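Local coordinates for protein beta-ketothiolase BktB (Ralstonia eutropha, PDB 4NZS) that catalyses the condensation of acetyl-CoA with propionyl-CoA or a second acetyl-CoA, supplying beta-ketoacyl-CoA precursors for polyhydroxyalkanoate synthesis, at residues Val11-Val16 with Ala45-Ser50; Arg17-Thr22 with Asp203-Val208. One frame throughout, in Å; residues are numbered along the deposited sequence.

Interaction 1. Residues Val11-Val16 with Ala45-Ser50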
loop_
_atom_site.group_PDB
_atom_site.type_symbol
_atom_site.label_atom_id
_atom_site.label_comp_id
_atom_site.label_asym_id
_atom_site.label_seq_id
_atom_site.Cartn_x
_atom_site.Cartn_y
_atom_site.Cartn_z
ATOM N N VAL A 11 18.281 32.027 -29.050
ATOM C CA VAL A 11 19.148 32.576 -28.004
ATOM C C VAL A 11 18.526 32.431 -26.638
ATOM O O VAL A 11 17.305 32.272 -26.526
ATOM C CB VAL A 11 19.351 34.091 -28.190
ATOM C CG1 VAL A 11 20.066 34.363 -29.492
ATOM C CG2 VAL A 11 18.022 34.856 -28.151
ATOM N N VAL A 12 19.356 32.555 -25.600
ATOM C CA VAL A 12 18.889 32.444 -24.228
ATOM C C VAL A 12 18.898 33.732 -23.440
ATOM O O VAL A 12 19.946 34.189 -22.951
ATOM C CB VAL A 12 19.736 31.463 -23.423
ATOM C CG1 VAL A 12 18.989 31.128 -22.146
ATOM C CG2 VAL A 12 20.033 30.234 -24.277
ATOM N N VAL A 13 17.707 34.257 -23.216
ATOM C CA VAL A 13 17.584 35.510 -22.525
ATOM C C VAL A 13 17.864 35.337 -21.038
ATOM O O VAL A 13 18.742 35.969 -20.502
ATOM C CB VAL A 13 16.216 36.121 -22.736
ATOM C CG1 VAL A 13 16.231 37.540 -22.174
ATOM C CG2 VAL A 13 15.824 36.132 -24.227
ATOM N N SER A 14 17.127 34.469 -20.363
ATOM C CA SER A 14 17.363 34.195 -18.947
ATOM C C SER A 14 17.574 32.712 -18.704
ATOM O O SER A 14 17.206 31.864 -19.551
ATOM C CB SER A 14 16.167 34.631 -18.131
ATOM O OG SER A 14 15.096 33.737 -18.344
ATOM N N GLY A 15 18.145 32.410 -17.542
ATOM C CA GLY A 15 18.465 31.037 -17.160
ATOM C C GLY A 15 18.569 30.952 -15.648
ATOM O O GLY A 15 19.353 31.670 -15.060
ATOM N N VAL A 16 17.825 30.052 -15.008
ATOM C CA VAL A 16 17.698 30.090 -13.549
ATOM C C VAL A 16 17.404 28.693 -12.935
ATOM O O VAL A 16 16.946 27.770 -13.654
ATOM C CB VAL A 16 16.597 31.152 -13.196
ATOM C CG1 VAL A 16 15.454 30.589 -12.340
ATOM C CG2 VAL A 16 17.203 32.380 -12.540
ATOM N N ALA A 45 10.839 36.857 -15.000
ATOM C CA ALA A 45 11.234 38.082 -14.347
ATOM C C ALA A 45 12.586 38.585 -14.814
ATOM O O ALA A 45 12.747 39.765 -15.074
ATOM C CB ALA A 45 11.251 37.859 -12.844
ATOM N N ARG A 46 13.580 37.712 -14.832
ATOM C CA ARG A 46 14.907 38.069 -15.319
ATOM C C ARG A 46 14.900 38.369 -16.793
ATOM O O ARG A 46 15.567 39.268 -17.264
ATOM C CB ARG A 46 15.917 36.981 -15.010
ATOM C CG ARG A 46 15.791 36.437 -13.610
ATOM C CD ARG A 46 17.019 36.709 -12.768
ATOM N NE ARG A 46 16.896 36.044 -11.481
ATOM C CZ ARG A 46 17.382 36.508 -10.341
ATOM N NH1 ARG A 46 18.050 37.649 -10.316
ATOM N NH2 ARG A 46 17.203 35.822 -9.226
ATOM N N ALA A 47 14.140 37.588 -17.527
ATOM C CA ALA A 47 14.005 37.794 -18.943
ATOM C C ALA A 47 13.176 39.035 -19.191
ATOM O O ALA A 47 13.049 39.485 -20.314
ATOM C CB ALA A 47 13.370 36.588 -19.594
ATOM N N GLN A 48 12.560 39.560 -18.141
ATOM C CA GLN A 48 11.700 40.716 -18.296
ATOM C C GLN A 48 10.672 40.396 -19.370
ATOM O O GLN A 48 10.534 41.100 -20.347
ATOM C CB GLN A 48 12.518 41.962 -18.626
ATOM C CG GLN A 48 12.659 42.929 -17.461
ATOM C CD GLN A 48 14.026 43.580 -17.381
ATOM O OE1 GLN A 48 14.710 43.737 -18.382
ATOM N NE2 GLN A 48 14.425 43.963 -16.182
ATOM N N VAL A 49 10.020 39.258 -19.195
ATOM C CA VAL A 49 9.099 38.706 -20.170
ATOM C C VAL A 49 7.764 38.263 -19.552
ATOM O O VAL A 49 7.733 37.660 -18.496
ATOM C CB VAL A 49 9.780 37.530 -20.880
ATOM C CG1 VAL A 49 10.472 36.654 -19.862
ATOM C CG2 VAL A 49 8.804 36.739 -21.726
ATOM N N SER A 50 6.665 38.574 -20.227
ATOM C CA SER A 50 5.339 38.153 -19.796
ATOM C C SER A 50 5.102 36.696 -20.107
ATOM O O SER A 50 5.727 36.153 -20.996
ATOM C CB SER A 50 4.251 38.997 -20.458
ATOM O OG SER A 50 2.978 38.726 -19.903
#

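Interaction 2. Residues Arg17-Thr22 with Asp203-Val208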
loop_
_atom_site.group_PDB
_atom_site.type_symbol
_atom_site.label_atom_id
_atom_site.label_comp_id
_atom_site.label_asym_id
_atom_site.label_seq_id
_atom_site.Cartn_x
_atom_site.Cartn_y
_atom_site.Cartn_z
ATOM N N ARG A 17 17.629 28.556 -11.618
ATOM C CA ARG A 17 17.421 27.280 -10.946
ATOM C C ARG A 17 17.174 27.355 -9.433
ATOM O O ARG A 17 17.641 28.226 -8.798
ATOM C CB ARG A 17 18.650 26.414 -11.169
ATOM C CG ARG A 17 19.924 26.902 -10.511
ATOM C CD ARG A 17 20.933 25.753 -10.591
ATOM N NE ARG A 17 22.235 25.973 -9.984
ATOM C CZ ARG A 17 22.534 25.722 -8.718
ATOM N NH1 ARG A 17 21.617 25.307 -7.868
ATOM N NH2 ARG A 17 23.756 25.939 -8.279
ATOM N N THR A 18 16.423 26.426 -8.865
ATOM C CA THR A 18 16.505 26.209 -7.417
ATOM C C THR A 18 17.918 25.808 -7.129
ATOM O O THR A 18 18.655 25.456 -8.044
ATOM C CB THR A 18 15.578 25.078 -6.895
ATOM O OG1 THR A 18 16.020 23.798 -7.363
ATOM C CG2 THR A 18 14.117 25.343 -7.367
ATOM N N ALA A 19 18.280 25.934 -5.867
ATOM C CA ALA A 19 19.428 25.241 -5.290
ATOM C C ALA A 19 19.096 23.769 -5.215
ATOM O O ALA A 19 17.923 23.419 -5.278
ATOM C CB ALA A 19 19.677 25.772 -3.874
ATOM N N ILE A 20 20.085 22.913 -4.954
ATOM C CA ILE A 20 19.879 21.478 -4.998
ATOM C C ILE A 20 19.753 20.915 -3.609
ATOM O O ILE A 20 20.619 21.190 -2.763
ATOM C CB ILE A 20 21.039 20.778 -5.694
ATOM C CG1 ILE A 20 21.167 21.326 -7.110
ATOM C CG2 ILE A 20 20.803 19.269 -5.709
ATOM C CD1 ILE A 20 22.522 21.112 -7.787
ATOM N N GLY A 21 18.707 20.097 -3.398
ATOM C CA GLY A 21 18.490 19.401 -2.152
ATOM C C GLY A 21 19.122 18.004 -2.072
ATOM O O GLY A 21 19.301 17.323 -3.101
ATOM N N THR A 22 19.428 17.557 -0.834
ATOM C CA THR A 22 19.839 16.170 -0.622
ATOM C C THR A 22 18.587 15.294 -0.528
ATOM O O THR A 22 17.473 15.758 -0.194
ATOM C CB THR A 22 20.743 15.941 0.629
ATOM O OG1 THR A 22 20.017 16.179 1.846
ATOM C CG2 THR A 22 21.932 16.835 0.632
ATOM N N ASP A 203 23.094 34.597 -8.131
ATOM C CA ASP A 203 22.131 35.190 -9.068
ATOM C C ASP A 203 21.280 34.210 -9.873
ATOM O O ASP A 203 20.113 34.534 -10.271
ATOM C CB ASP A 203 22.824 36.147 -10.019
ATOM C CG ASP A 203 22.394 37.566 -9.785
ATOM O OD1 ASP A 203 22.771 38.121 -8.715
ATOM O OD2 ASP A 203 21.651 38.093 -10.655
ATOM N N GLN A 204 21.879 33.039 -10.133
ATOM C CA GLN A 204 21.218 31.947 -10.856
ATOM C C GLN A 204 20.219 31.208 -9.963
ATOM O O GLN A 204 19.171 30.740 -10.432
ATOM C CB GLN A 204 22.254 30.984 -11.484
ATOM C CG GLN A 204 22.993 30.061 -10.527
ATOM C CD GLN A 204 24.211 29.429 -11.180
ATOM O OE1 GLN A 204 25.202 30.103 -11.464
ATOM N NE2 GLN A 204 24.154 28.123 -11.401
ATOM N N ILE A 205 20.535 31.123 -8.681
ATOM C CA ILE A 205 19.653 30.488 -7.728
ATOM C C ILE A 205 18.438 31.349 -7.341
ATOM O O ILE A 205 18.564 32.543 -7.022
ATOM C CB ILE A 205 20.402 30.048 -6.463
ATOM C CG1 ILE A 205 21.402 28.938 -6.836
ATOM C CG2 ILE A 205 19.430 29.520 -5.414
ATOM C CD1 ILE A 205 22.208 28.481 -5.666
ATOM N N VAL A 206 17.272 30.693 -7.376
ATOM C CA VAL A 206 16.015 31.220 -6.847
ATOM C C VAL A 206 15.697 30.503 -5.551
ATOM O O VAL A 206 15.683 29.275 -5.529
ATOM C CB VAL A 206 14.864 31.073 -7.863
ATOM C CG1 VAL A 206 14.674 29.626 -8.355
ATOM C CG2 VAL A 206 13.602 31.643 -7.287
ATOM N N PRO A 207 15.495 31.257 -4.455
ATOM C CA PRO A 207 15.376 30.577 -3.194
ATOM C C PRO A 207 14.024 29.986 -3.084
ATOM O O PRO A 207 13.112 30.492 -3.732
ATOM C CB PRO A 207 15.520 31.700 -2.164
ATOM C CG PRO A 207 16.069 32.863 -2.921
ATOM C CD PRO A 207 15.464 32.711 -4.271
ATOM N N VAL A 208 13.867 28.939 -2.278
ATOM C CA VAL A 208 12.522 28.454 -2.037
ATOM C C VAL A 208 12.070 28.782 -0.601
ATOM O O VAL A 208 12.520 28.227 0.401
ATOM C CB VAL A 208 12.276 26.999 -2.553
ATOM C CG1 VAL A 208 13.132 26.728 -3.791
ATOM C CG2 VAL A 208 12.515 25.960 -1.480
#

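Interaction 1. Residues Val11-Val16 with Ala45-Ser50
S14 meets A47 where the strand 10-22 passes the C-terminal end of helix 32-47. The serine reaches the helix flank with both side-chain atoms: OG lies 3.6 Å from A47 CB, and S14 CB sits 3.7 Å from the same methyl. Further back along the helix, S14 CB also packs against R46 CB at 3.9 Å. With chi1 at 73°, OG lies between the backbone N and the carbonyl carbon of its own residue, from where it hydrogen-bonds A43 O in the preceding turn of the helix. The hydroxyl is thus both a packing surface and a polar tie to the helix backbone.

On one flank of the serine, V13 turns CG1 anti to its backbone N (chi1 -171°) and lays this methyl over A47, 3.9 Å from CA and 4.0 Å from CB. V13 can point the same way as its neighbour S14 because the two form a classic beta bulge opposite V264 of strand 257-267. On the other flank, V16 and R46 cross at about a right angle, V16 CG2 coming obliquely to the guanidinium, 3.8 Å from NE. Just beyond A47, Q48, with positive phi, is the C-prime residue of a Schellman motif that closes the helix.

This is strand-to-helix packing within the thiolase N-terminal domain, away from the probable active-site residues. Between the two segments the contact is one of van der Waals packing, while the bond from S14 OG to A43 O adds a directional hold just beyond it.

Interaction 2. Residues Arg17-Thr22 with Asp203-Val208
R17 has chi1 at 67°, which sets CG between its backbone N and carbonyl carbon, and from there the chain runs extended to NE, where chi4 near 88° swings the guanidinium plane so that a face turns to I205. That residue holds CG1 anti to its own carbonyl carbon (chi1 -66°) and places it over this face, 3.7 Å above the plane and offset toward the rim. The arginine also turns back on its own strand: NH1 donates to T18 O at 3.0 Å, in the carbonyl plane and on a lone pair.

Between the backbones there is a single beta bridge, R17 with I205. R17 N donates to Q204 O at 2.9 Å, and V206 N donates to R17 O, also at 2.9 Å. The I205 CA-H points at R17 O as well, with CA 3.2 Å from that oxygen, and V206 CG1 lies 3.3 Å from R17 O. Apolar contacts continue the join: A19 CB touches I205 CG2 at 4.1 Å, and T18 CG2 meets V208 CG1 at 4.0 Å.

The bridge ties the loop between helix 178-197 and strand 208-210 to the strand 10-22. Outside the pair, D222 forms a salt bridge with R17 NH1 and F201 a cation-pi contact with the arginine. Buried charge is therefore met by a carboxylate, a carbonyl and an aromatic ring, which probably favours a protonated guanidinium and fixes its rotation.

Overall arrangement
Interactions 1 and 2 follow each other along the strand 10-22, their centres 16 Å apart, and in sequence order the two contacts interleave. They touch at the junction: V16 CG2 lies 3.3 Å from Q204 O, the carbonyl that accepts from R17 N, and V16 CG1 is 4.2 Å from V206 CG1. R46 continues past V16 toward the loop, its NH2 3.3 Å from D203 O, while its NH1 and D203 OD2 form no more than a long, weak ion pair. Helix 32-47, a partner in interaction 1, also backs interaction 2, where V206 packs on L38, V39 and E42. Neither contact lies at the probable catalytic residues C95, H355 and C385.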